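Local coordinates for protein deoxyribodipyrimidine photo-lyase (Oryza sativa Japonica Group, PDB 3UMV) that uses light to split cyclobutane pyrimidine dimers in ultraviolet-damaged DNA, with FAD as its cofactor, at residues A75-R79 with P80-S84. Residues are numbered along the deposited sequence; the frame is centred on the assembly and turned at random.
Sequences ALFPR and PFLLS. With URE (urea), chain M; EDO (1,2-ethanediol), chain H.
Pro80 follows Arg79 through a cis peptide bond, and the pair forms the corner of a type VIa beta-turn running from Pro78 to Phe81. The turn sits in the loop between strand 70-75 and helix 87-106 of the photolyase alpha/beta domain. CB and CG of Arg79 lie close to Pro80 N, beside the cis bond.

Phe81 closes the turn: its N donates to Pro78 O over 2.7 Å, with an N-H...O angle of 145°. The donor approaches from above the carbonyl plane, 38° out of it. With CG beside the backbone N (chi1 -51°), the Phe81 ring folds back over the turn and offers one face to Arg79, whose CA sits 3.6 Å above the ring centre, almost on the normal, in a CH-pi contact. The ring edge takes in the carbonyl of Phe77, CD1 lying 3.3 Å from Phe77 O. Val229 of helix 222-231 also packs on Phe81.

At Leu82 a water bridges the two halves. Leu82 N donates to it over 2.9 Å, and the water passes a hydrogen to Phe77 O, 2.8 Å away. The same water accepts from N1 of a bound urea at 2.7 Å; one water thus ties both backbone positions to the ligand. The halves also touch directly, in a CH-pi contact: Leu82 CD1 lies over the face of the Phe77 ring, 4.2 Å from its centroid, while CB and CD2 border the urea, which Leu76 CD1 and the Phe77 ring edge also line. Leu82 O accepts a hydrogen bond from NH1 of Arg429, which probably binds FAD, joining this loop to the cofactor region.

Leu82 and Leu83, whose side chains touch Pro142, form the corner of a second turn, closed where Ser84 N donates to Phe81 O over 3.1 Å.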
# COMPACT_ATOMS: atom_id res chain seq x y z
N ALA A 75 14.69 0.54 8.20
CA ALA A 75 14.90 -0.82 8.73
C ALA A 75 14.16 -1.86 7.90
O ALA A 75 12.93 -1.81 7.78
CB ALA A 75 14.46 -0.90 10.19
N LEU A 76 14.91 -2.79 7.31
CA LEU A 76 14.30 -3.93 6.64
C LEU A 76 13.97 -5.01 7.67
O LEU A 76 14.85 -5.43 8.42
CB LEU A 76 15.26 -4.51 5.60
CG LEU A 76 14.66 -5.61 4.72
CD1 LEU A 76 13.57 -5.03 3.79
CD2 LEU A 76 15.73 -6.34 3.92
N PHE A 77 12.72 -5.45 7.75
CA PHE A 77 12.41 -6.58 8.63
C PHE A 77 13.12 -7.81 8.08
O PHE A 77 13.04 -8.10 6.89
CB PHE A 77 10.90 -6.83 8.71
CG PHE A 77 10.14 -5.76 9.44
CD1 PHE A 77 9.46 -6.05 10.61
CD2 PHE A 77 10.09 -4.47 8.94
CE1 PHE A 77 8.74 -5.06 11.28
CE2 PHE A 77 9.39 -3.48 9.61
CZ PHE A 77 8.71 -3.78 10.78
N PRO A 78 13.83 -8.54 8.94
CA PRO A 78 14.56 -9.72 8.46
C PRO A 78 13.63 -10.91 8.18
O PRO A 78 12.46 -10.89 8.56
CB PRO A 78 15.49 -10.04 9.64
CG PRO A 78 14.73 -9.57 10.83
CD PRO A 78 14.04 -8.29 10.37
N ARG A 79 14.16 -11.93 7.51
CA ARG A 79 13.43 -13.17 7.23
C ARG A 79 12.63 -13.58 8.47
O ARG A 79 13.16 -13.59 9.58
CB ARG A 79 14.43 -14.26 6.84
CG ARG A 79 13.82 -15.61 6.50
CD ARG A 79 14.92 -16.65 6.33
NE ARG A 79 15.74 -16.74 7.54
CZ ARG A 79 17.00 -17.17 7.57
NH1 ARG A 79 17.66 -17.21 8.73
NH2 ARG A 79 17.61 -17.55 6.45
N PRO A 80 11.34 -13.94 8.30
CA PRO A 80 10.58 -14.16 7.07
C PRO A 80 10.05 -12.89 6.40
O PRO A 80 9.24 -13.00 5.48
CB PRO A 80 9.39 -15.00 7.56
CG PRO A 80 9.16 -14.47 8.94
CD PRO A 80 10.54 -14.25 9.50
N PHE A 81 10.51 -11.72 6.85
CA PHE A 81 10.22 -10.43 6.20
C PHE A 81 8.84 -9.87 6.52
O PHE A 81 7.97 -10.58 7.01
CB PHE A 81 10.44 -10.53 4.68
CG PHE A 81 11.79 -11.11 4.31
CD1 PHE A 81 12.94 -10.38 4.53
CD2 PHE A 81 11.89 -12.37 3.75
CE1 PHE A 81 14.19 -10.90 4.20
CE2 PHE A 81 13.14 -12.90 3.42
CZ PHE A 81 14.28 -12.16 3.64
N LEU A 82 8.64 -8.59 6.24
CA LEU A 82 7.36 -7.94 6.52
C LEU A 82 6.21 -8.65 5.82
O LEU A 82 6.14 -8.69 4.59
CB LEU A 82 7.40 -6.48 6.11
CG LEU A 82 6.12 -5.71 6.49
CD1 LEU A 82 5.91 -5.82 8.00
CD2 LEU A 82 6.23 -4.26 6.03
N LEU A 83 5.31 -9.21 6.62
CA LEU A 83 4.14 -9.93 6.11
C LEU A 83 4.50 -10.95 5.03
O LEU A 83 3.78 -11.12 4.05
CB LEU A 83 3.07 -8.95 5.62
CG LEU A 83 2.40 -8.14 6.74
CD1 LEU A 83 1.63 -6.95 6.21
CD2 LEU A 83 1.51 -9.03 7.63
N SER A 84 5.62 -11.64 5.23
CA SER A 84 6.06 -12.70 4.32
C SER A 84 6.30 -12.24 2.88
O SER A 84 6.00 -12.97 1.93
CB SER A 84 5.07 -13.88 4.35
OG SER A 84 4.89 -14.35 5.67
C URE M . 10.29 -3.60 5.43
O URE M . 10.33 -2.56 6.10
N1 URE M . 11.03 -4.63 5.77
N2 URE M . 9.49 -3.71 4.39
C1 EDO H . 17.49 -13.35 9.10
O1 EDO H . 18.47 -12.48 8.70
C2 EDO H . 16.93 -13.25 10.34
O2 EDO H . 15.74 -13.90 10.63
O HOH W 1 10.94 -7.28 5.17